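Local coordinates for protein esterase (Rhizomucor miehei, PDB 4WY5) that probably hydrolyses carboxylic esters, as a fungal carboxylesterase of the alpha/beta hydrolase fold, at residues E54-E59 against I138-E143; L83-G88 against K101-L106. One frame throughout, in Å; residues are numbered along the deposited sequence.

Contact 1 of 2, residues E54-E59 against I138-E143; sequences EDKVVE and ILWVRE
Lys56, Val58 and Glu59 of the edge strand meet a single residue of the helix, Trp140, whose indole reaches across to 54-59. Lys56 comes first, and it touches with its aliphatic chain: CE lies 4.3 Å from CH2 of Trp140, oblique to the ring, at the end of the six-membered part. Two residues on, Val58 carries most of the contact. Its CG2 sits over one face of the indole, 4.0 Å from the centroid of the five-membered ring and only 9° off the normal, a CH-pi contact. The other branch, CG1, leans toward the nitrogen and the benzo part, 3.7 Å from NE1 and 3.8 Å from CZ2 of Trp140. A chi1 of -60° puts CG1 anti to the carbonyl carbon and leaves CG2 between the backbone N and the carbonyl carbon, and both methyls reach the indole. CB of Glu59 points away from the helix, but its carbonyl O lies 4.0 Å from CD1 of Trp140. The indole gets there because CG lies anti to the backbone N of Trp140. No hydrogen bond crosses, so the join rests on van der Waals contact near the surface. Trp140 also touches Leu67 and Ser60. Segments 54-59 and 138-143 run nearly perpendicular, at 99°, and the packing is that of helix 129-143 laid against the outer strands of an alpha/beta hydrolase sheet.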
ATOM      1  N   GLU A  54      -5.191 -22.011  21.448  1.00 38.70           N
ATOM      2  CA  GLU A  54      -6.203 -22.889  22.044  1.00 41.08           C
ATOM      3  C   GLU A  54      -7.228 -23.370  21.013  1.00 35.75           C
ATOM      4  O   GLU A  54      -7.732 -22.559  20.248  1.00 36.23           O
ATOM      5  CB  GLU A  54      -6.907 -22.148  23.185  1.00 42.20           C
ATOM      6  CG  GLU A  54      -8.121 -22.844  23.744  1.00 44.24           C
ATOM      7  CD  GLU A  54      -8.790 -22.045  24.846  1.00 50.24           C
ATOM      8  OE1 GLU A  54      -8.534 -20.821  24.965  1.00 48.26           O
ATOM      9  OE2 GLU A  54      -9.593 -22.643  25.589  1.00 58.08           O
ATOM     10  N   ASP A  55      -7.534 -24.671  20.992  1.00 36.97           N
ATOM     11  CA  ASP A  55      -8.528 -25.226  20.055  1.00 35.62           C
ATOM     12  C   ASP A  55      -9.867 -25.567  20.746  1.00 36.85           C
ATOM     13  O   ASP A  55      -9.880 -26.082  21.860  1.00 36.89           O
ATOM     14  CB  ASP A  55      -7.975 -26.477  19.346  1.00 34.58           C
ATOM     15  CG  ASP A  55      -6.931 -26.139  18.266  1.00 41.16           C
ATOM     16  OD1 ASP A  55      -6.758 -24.945  17.952  1.00 42.36           O
ATOM     17  OD2 ASP A  55      -6.294 -27.066  17.713  1.00 41.12           O
ATOM     18  N   LYS A  56     -10.983 -25.287  20.067  1.00 33.70           N
ATOM     19  CA  LYS A  56     -12.330 -25.476  20.617  1.00 33.51           C
ATOM     20  C   LYS A  56     -13.304 -26.036  19.563  1.00 39.79           C
ATOM     21  O   LYS A  56     -13.176 -25.753  18.363  1.00 38.27           O
ATOM     22  CB  LYS A  56     -12.871 -24.153  21.172  1.00 39.01           C
ATOM     23  CG  LYS A  56     -12.127 -23.607  22.391  1.00 46.83           C
ATOM     24  CD  LYS A  56     -12.795 -22.354  22.958  1.00 44.35           C
ATOM     25  CE  LYS A  56     -14.075 -22.673  23.711  1.00 50.04           C
ATOM     26  NZ  LYS A  56     -13.802 -23.493  24.922  1.00 55.41           N
ATOM     27  N   VAL A  57     -14.274 -26.826  20.023  1.00 37.35           N
ATOM     28  CA  VAL A  57     -15.276 -27.452  19.165  1.00 34.95           C
ATOM     29  C   VAL A  57     -16.676 -27.087  19.655  1.00 37.25           C
ATOM     30  O   VAL A  57     -17.033 -27.400  20.788  1.00 40.72           O
ATOM     31  CB  VAL A  57     -15.110 -28.989  19.155  1.00 42.31           C
ATOM     32  CG1 VAL A  57     -16.216 -29.670  18.337  1.00 39.33           C
ATOM     33  CG2 VAL A  57     -13.726 -29.365  18.643  1.00 37.11           C
ATOM     34  N   VAL A  58     -17.470 -26.422  18.817  1.00 38.47           N
ATOM     35  CA  VAL A  58     -18.707 -25.782  19.290  1.00 37.28           C
ATOM     36  C   VAL A  58     -19.898 -25.928  18.352  1.00 34.94           C
ATOM     37  O   VAL A  58     -19.759 -26.390  17.220  1.00 34.37           O
ATOM     38  CB  VAL A  58     -18.505 -24.259  19.525  1.00 32.27           C
ATOM     39  CG1 VAL A  58     -17.437 -23.997  20.571  1.00 34.24           C
ATOM     40  CG2 VAL A  58     -18.160 -23.565  18.213  1.00 34.12           C
ATOM     41  N   GLU A  59     -21.067 -25.515  18.838  1.00 31.02           N
ATOM     42  CA  GLU A  59     -22.306 -25.567  18.069  1.00 35.00           C
ATOM     43  C   GLU A  59     -22.894 -24.158  17.919  1.00 36.30           C
ATOM     44  O   GLU A  59     -22.820 -23.340  18.844  1.00 30.96           O
ATOM     45  CB  GLU A  59     -23.310 -26.520  18.726  1.00 33.64           C
ATOM     46  CG  GLU A  59     -24.619 -26.646  17.964  1.00 42.72           C
ATOM     47  CD  GLU A  59     -25.448 -27.839  18.409  1.00 51.56           C
ATOM     48  OE1 GLU A  59     -25.208 -28.356  19.523  1.00 54.23           O
ATOM     49  OE2 GLU A  59     -26.355 -28.243  17.649  1.00 53.03           O
ATOM     50  N   ILE A 138     -19.143 -16.375  13.348  1.00 29.23           N
ATOM     51  CA  ILE A 138     -19.265 -14.969  13.739  1.00 33.71           C
ATOM     52  C   ILE A 138     -20.347 -14.794  14.817  1.00 32.80           C
ATOM     53  O   ILE A 138     -20.154 -14.046  15.778  1.00 29.25           O
ATOM     54  CB  ILE A 138     -19.580 -14.065  12.521  1.00 24.31           C
ATOM     55  CG1 ILE A 138     -18.355 -13.974  11.600  1.00 26.47           C
ATOM     56  CG2 ILE A 138     -19.995 -12.673  12.975  1.00 25.26           C
ATOM     57  CD1 ILE A 138     -18.561 -13.142  10.312  1.00 26.83           C
ATOM     58  N   LEU A 139     -21.465 -15.507  14.662  1.00 27.99           N
ATOM     59  CA  LEU A 139     -22.540 -15.464  15.652  1.00 31.65           C
ATOM     60  C   LEU A 139     -22.082 -15.989  16.997  1.00 30.89           C
ATOM     61  O   LEU A 139     -22.483 -15.478  18.036  1.00 32.48           O
ATOM     62  CB  LEU A 139     -23.764 -16.259  15.181  1.00 25.05           C
ATOM     63  CG  LEU A 139     -24.615 -15.512  14.143  1.00 33.39           C
ATOM     64  CD1 LEU A 139     -25.764 -16.359  13.591  1.00 32.65           C
ATOM     65  CD2 LEU A 139     -25.133 -14.189  14.719  1.00 30.83           C
ATOM     66  N   TRP A 140     -21.225 -17.000  16.972  1.00 29.89           N
ATOM     67  CA  TRP A 140     -20.748 -17.604  18.200  1.00 28.64           C
ATOM     68  C   TRP A 140     -19.818 -16.681  18.981  1.00 36.56           C
ATOM     69  O   TRP A 140     -19.906 -16.572  20.208  1.00 38.98           O
ATOM     70  CB  TRP A 140     -20.038 -18.912  17.884  1.00 32.18           C
ATOM     71  CG  TRP A 140     -19.571 -19.607  19.102  1.00 36.71           C
ATOM     72  CD1 TRP A 140     -20.278 -20.491  19.856  1.00 31.99           C
ATOM     73  CD2 TRP A 140     -18.287 -19.465  19.737  1.00 34.35           C
ATOM     74  NE1 TRP A 140     -19.516 -20.914  20.921  1.00 37.70           N
ATOM     75  CE2 TRP A 140     -18.291 -20.299  20.871  1.00 38.31           C
ATOM     76  CE3 TRP A 140     -17.138 -18.727  19.447  1.00 33.81           C
ATOM     77  CZ2 TRP A 140     -17.183 -20.416  21.724  1.00 36.42           C
ATOM     78  CZ3 TRP A 140     -16.036 -18.839  20.301  1.00 36.22           C
ATOM     79  CH2 TRP A 140     -16.070 -19.678  21.423  1.00 33.65           C
ATOM     80  N   VAL A 141     -18.935 -16.003  18.256  1.00 35.14           N
ATOM     81  CA  VAL A 141     -18.002 -15.064  18.855  1.00 36.01           C
ATOM     82  C   VAL A 141     -18.721 -13.910  19.547  1.00 33.51           C
ATOM     83  O   VAL A 141     -18.305 -13.466  20.614  1.00 35.25           O
ATOM     84  CB  VAL A 141     -17.040 -14.497  17.789  1.00 34.37           C
ATOM     85  CG1 VAL A 141     -16.411 -13.204  18.267  1.00 22.99           C
ATOM     86  CG2 VAL A 141     -15.977 -15.527  17.446  1.00 28.82           C
ATOM     87  N   ARG A 142     -19.811 -13.443  18.948  1.00 29.64           N
ATOM     88  CA  ARG A 142     -20.632 -12.398  19.566  1.00 36.71           C
ATOM     89  C   ARG A 142     -21.332 -12.881  20.838  1.00 38.26           C
ATOM     90  O   ARG A 142     -21.544 -12.103  21.764  1.00 35.66           O
ATOM     91  CB  ARG A 142     -21.691 -11.890  18.577  1.00 32.60           C
ATOM     92  CG  ARG A 142     -21.163 -10.949  17.522  1.00 36.57           C
ATOM     93  CD  ARG A 142     -22.236 -10.514  16.528  1.00 34.21           C
ATOM     94  NE  ARG A 142     -22.128  -9.073  16.323  1.00 47.64           N
ATOM     95  CZ  ARG A 142     -23.068  -8.192  16.643  1.00 44.86           C
ATOM     96  NH1 ARG A 142     -24.230  -8.603  17.127  1.00 42.17           N
ATOM     97  NH2 ARG A 142     -22.855  -6.899  16.430  1.00 46.71           N
ATOM     98  N   GLU A 143     -21.669 -14.168  20.881  1.00 39.43           N
ATOM     99  CA  GLU A 143     -22.353 -14.756  22.034  1.00 42.66           C
ATOM    100  C   GLU A 143     -21.430 -15.032  23.218  1.00 42.88           C
ATOM    101  O   GLU A 143     -21.887 -15.109  24.355  1.00 43.23           O
ATOM    102  CB  GLU A 143     -23.043 -16.054  21.631  1.00 42.39           C
ATOM    103  CG  GLU A 143     -24.485 -15.859  21.229  1.00 55.41           C
ATOM    104  CD  GLU A 143     -25.353 -15.375  22.376  1.00 64.55           C
ATOM    105  OE1 GLU A 143     -25.325 -16.006  23.460  1.00 59.09           O
ATOM    106  OE2 GLU A 143     -26.062 -14.359  22.186  1.00 69.52           O
TER

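Contact 2 of 2, residues L83-G88 against K101-L106; sequences LIFLHG and KPVRDL. With SO4 (sulfate ion), chain D.
Phe85 and Val103 form the centre of this buried contact. The CG2 methyl of Val103 lies over one face of the phenyl ring, displaced toward the rim near CD2 and CE2. It stands 4.1 Å from the ring centroid, 23° off the normal, in a CH-pi contact. Leu106 reaches another part of the same ring, its CD1 being 4.0 Å from CE1 of Phe85 and oblique to the plane. Leu83, two residues earlier and with CB also pointing toward the helix, only grazes it: CD2 is 4.5 Å from CB of Leu106. CB of Phe85 points toward the helix, and a chi1 of -168°, CG anti to the backbone N, sets the ring against both partners. Farther out, Lys101 NZ and Asp105 OD1 form a salt bridge of 3.5 Å, and Asp105 OD2 is hydrogen-bonded to the hydroxyl of Tyr304. Arg104 pairs with Glu53 and makes a weak hydrogen bond, NH2 to O4 of a sulfate (3.4 Å), probably from the crystallisation liquor. Strand 83-86 and helix 101-106 run almost antiparallel, at 170°, in a beta-alpha-beta unit completed by strand 113-117, which makes backbone hydrogen bonds with Leu83 and Phe85, while helix 302-319 packs against Leu106.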
ATOM      1  N   LEU A  83     -10.181 -10.507  15.373  1.00 24.29           N
ATOM      2  CA  LEU A  83      -9.971 -10.690  13.931  1.00 18.30           C
ATOM      3  C   LEU A  83     -10.402 -12.080  13.458  1.00 22.05           C
ATOM      4  O   LEU A  83      -9.854 -13.084  13.916  1.00 23.97           O
ATOM      5  CB  LEU A  83      -8.489 -10.469  13.581  1.00 21.15           C
ATOM      6  CG  LEU A  83      -8.028 -10.745  12.145  1.00 19.67           C
ATOM      7  CD1 LEU A  83      -8.744  -9.814  11.151  1.00 18.37           C
ATOM      8  CD2 LEU A  83      -6.509 -10.619  12.017  1.00 17.48           C
ATOM      9  N   ILE A  84     -11.366 -12.146  12.541  1.00 23.29           N
ATOM     10  CA  ILE A  84     -11.793 -13.417  11.946  1.00 20.08           C
ATOM     11  C   ILE A  84     -10.886 -13.740  10.761  1.00 24.01           C
ATOM     12  O   ILE A  84     -10.915 -13.007   9.767  1.00 20.53           O
ATOM     13  CB  ILE A  84     -13.259 -13.346  11.443  1.00 21.61           C
ATOM     14  CG1 ILE A  84     -14.187 -12.806  12.537  1.00 18.37           C
ATOM     15  CG2 ILE A  84     -13.723 -14.706  10.952  1.00 15.49           C
ATOM     16  CD1 ILE A  84     -14.284 -13.721  13.752  1.00 16.45           C
ATOM     17  N   PHE A  85     -10.096 -14.821  10.832  1.00 22.97           N
ATOM     18  CA  PHE A  85      -9.161 -15.114   9.733  1.00 18.50           C
ATOM     19  C   PHE A  85      -9.529 -16.369   8.918  1.00 23.44           C
ATOM     20  O   PHE A  85      -9.686 -17.477   9.453  1.00 23.31           O
ATOM     21  CB  PHE A  85      -7.730 -15.259  10.265  1.00 19.28           C
ATOM     22  CG  PHE A  85      -6.689 -15.261   9.181  1.00 22.33           C
ATOM     23  CD1 PHE A  85      -6.136 -14.076   8.739  1.00 24.87           C
ATOM     24  CD2 PHE A  85      -6.300 -16.443   8.571  1.00 24.82           C
ATOM     25  CE1 PHE A  85      -5.204 -14.068   7.735  1.00 21.15           C
ATOM     26  CE2 PHE A  85      -5.366 -16.442   7.556  1.00 23.89           C
ATOM     27  CZ  PHE A  85      -4.817 -15.251   7.143  1.00 24.76           C
ATOM     28  N   LEU A  86      -9.617 -16.176   7.606  1.00 21.89           N
ATOM     29  CA  LEU A  86     -10.064 -17.202   6.665  1.00 18.64           C
ATOM     30  C   LEU A  86      -8.945 -17.547   5.689  1.00 18.73           C
ATOM     31  O   LEU A  86      -8.598 -16.729   4.829  1.00 19.99           O
ATOM     32  CB  LEU A  86     -11.283 -16.686   5.910  1.00 14.52           C
ATOM     33  CG  LEU A  86     -12.299 -16.043   6.862  1.00 21.83           C
ATOM     34  CD1 LEU A  86     -13.445 -15.332   6.128  1.00 20.05           C
ATOM     35  CD2 LEU A  86     -12.843 -17.114   7.814  1.00 17.21           C
ATOM     36  N   HIS A  87      -8.388 -18.753   5.807  1.00 18.11           N
ATOM     37  CA  HIS A  87      -7.189 -19.122   5.034  1.00 21.47           C
ATOM     38  C   HIS A  87      -7.462 -19.506   3.578  1.00 19.15           C
ATOM     39  O   HIS A  87      -8.534 -20.006   3.244  1.00 17.37           O
ATOM     40  CB  HIS A  87      -6.458 -20.289   5.717  1.00 23.43           C
ATOM     41  CG  HIS A  87      -7.169 -21.605   5.585  1.00 27.10           C
ATOM     42  ND1 HIS A  87      -7.030 -22.419   4.483  1.00 21.86           N
ATOM     43  CD2 HIS A  87      -8.014 -22.251   6.429  1.00 22.21           C
ATOM     44  CE1 HIS A  87      -7.771 -23.504   4.646  1.00 24.83           C
ATOM     45  NE2 HIS A  87      -8.367 -23.431   5.820  1.00 24.40           N
ATOM     46  N   GLY A  88      -6.455 -19.330   2.726  1.00 21.43           N
ATOM     47  CA  GLY A  88      -6.534 -19.747   1.330  1.00 19.49           C
ATOM     48  C   GLY A  88      -6.139 -21.208   1.081  1.00 24.44           C
ATOM     49  O   GLY A  88      -5.966 -21.991   2.023  1.00 19.45           O
ATOM     50  N   LYS A 101       2.605 -18.517   9.736  1.00 29.91           N
ATOM     51  CA  LYS A 101       3.441 -17.310   9.790  1.00 24.79           C
ATOM     52  C   LYS A 101       2.611 -15.999   9.699  1.00 24.03           C
ATOM     53  O   LYS A 101       2.736 -15.142  10.585  1.00 25.79           O
ATOM     54  CB  LYS A 101       4.539 -17.375   8.705  1.00 21.28           C
ATOM     55  CG  LYS A 101       5.389 -16.120   8.565  1.00 24.06           C
ATOM     56  CD  LYS A 101       6.259 -15.894   9.791  1.00 29.19           C
ATOM     57  CE  LYS A 101       7.252 -14.726   9.596  1.00 33.72           C
ATOM     58  NZ  LYS A 101       7.946 -14.384  10.881  1.00 31.21           N
ATOM     59  N   PRO A 102       1.745 -15.832   8.669  1.00 20.71           N
ATOM     60  CA  PRO A 102       0.955 -14.582   8.696  1.00 24.72           C
ATOM     61  C   PRO A 102      -0.044 -14.460   9.866  1.00 24.84           C
ATOM     62  O   PRO A 102      -0.278 -13.334  10.324  1.00 25.00           O
ATOM     63  CB  PRO A 102       0.191 -14.603   7.367  1.00 20.31           C
ATOM     64  CG  PRO A 102       0.177 -16.050   6.949  1.00 25.36           C
ATOM     65  CD  PRO A 102       1.485 -16.621   7.455  1.00 23.14           C
ATOM     66  N   VAL A 103      -0.595 -15.571  10.355  1.00 19.14           N
ATOM     67  CA  VAL A 103      -1.539 -15.521  11.474  1.00 21.82           C
ATOM     68  C   VAL A 103      -0.860 -15.062  12.773  1.00 24.29           C
ATOM     69  O   VAL A 103      -1.365 -14.182  13.491  1.00 21.60           O
ATOM     70  CB  VAL A 103      -2.203 -16.893  11.714  1.00 24.12           C
ATOM     71  CG1 VAL A 103      -2.912 -16.928  13.059  1.00 22.07           C
ATOM     72  CG2 VAL A 103      -3.163 -17.211  10.588  1.00 22.74           C
ATOM     73  N   ARG A 104       0.291 -15.644  13.067  1.00 22.52           N
ATOM     74  CA  ARG A 104       1.009 -15.283  14.278  1.00 23.61           C
ATOM     75  C   ARG A 104       1.591 -13.862  14.208  1.00 22.22           C
ATOM     76  O   ARG A 104       1.573 -13.145  15.215  1.00 23.42           O
ATOM     77  CB  ARG A 104       2.090 -16.336  14.577  1.00 24.45           C
ATOM     78  CG  ARG A 104       1.460 -17.616  15.161  1.00 28.68           C
ATOM     79  CD  ARG A 104       2.435 -18.661  15.724  1.00 29.01           C
ATOM     80  NE  ARG A 104       1.686 -19.863  16.112  1.00 32.97           N
ATOM     81  CZ  ARG A 104       2.184 -20.903  16.776  1.00 38.52           C
ATOM     82  NH1 ARG A 104       3.451 -20.916  17.160  1.00 37.39           N
ATOM     83  NH2 ARG A 104       1.400 -21.937  17.056  1.00 38.64           N
ATOM     84  N   ASP A 105       2.032 -13.439  13.020  1.00 24.72           N
ATOM     85  CA  ASP A 105       2.491 -12.049  12.790  1.00 26.92           C
ATOM     86  C   ASP A 105       1.385 -10.983  13.010  1.00 22.56           C
ATOM     87  O   ASP A 105       1.585  -9.994  13.715  1.00 22.62           O
ATOM     88  CB  ASP A 105       3.072 -11.887  11.364  1.00 21.31           C
ATOM     89  CG  ASP A 105       4.488 -12.452  11.235  1.00 25.50           C
ATOM     90  OD1 ASP A 105       5.073 -12.854  12.271  1.00 32.17           O
ATOM     91  OD2 ASP A 105       5.039 -12.465  10.111  1.00 18.58           O
ATOM     92  N   LEU A 106       0.241 -11.162  12.361  1.00 24.40           N
ATOM     93  CA  LEU A 106      -0.888 -10.238  12.532  1.00 24.34           C
ATOM     94  C   LEU A 106      -1.354 -10.149  13.994  1.00 23.27           C
ATOM     95  O   LEU A 106      -1.670  -9.064  14.494  1.00 23.05           O
ATOM     96  CB  LEU A 106      -2.057 -10.670  11.642  1.00 18.11           C
ATOM     97  CG  LEU A 106      -1.768 -10.569  10.133  1.00 23.90           C
ATOM     98  CD1 LEU A 106      -2.865 -11.210   9.292  1.00 18.37           C
ATOM     99  CD2 LEU A 106      -1.550  -9.111   9.724  1.00 18.92           C
TER
HETATM  100  S   SO4 D 402       3.273 -24.993  18.781  1.00 82.39           S
HETATM  101  O1  SO4 D 402       3.493 -26.335  19.330  1.00 79.68           O
HETATM  102  O2  SO4 D 402       2.384 -24.234  19.660  1.00 74.53           O
HETATM  103  O3  SO4 D 402       4.552 -24.280  18.670  1.00 59.72           O
HETATM  104  O4  SO4 D 402       2.642 -25.114  17.465  1.00 78.43           O

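How the contacts relate
Contact 1 and contact 2 both pack a helix against the same mixed sheet, with centres about 17 Å apart. Their nearest atoms approach to about 4 Å without touching. Contact 2 lies close to the middle of the chain, its centre about 8 Å from the chain's own, whereas contact 1 lies at about 19 Å on 52-60, one of the two outermost strands within this chain. Both segments of contact 2 fall between the two segments of contact 1 in the sequence. Of the two, contact 2 is the one close to the probable catalytic region: the Phe85 side chain approaches the likely nucleophile elbow around Ser161 but makes no contact with it. Contact 1 is surface packing.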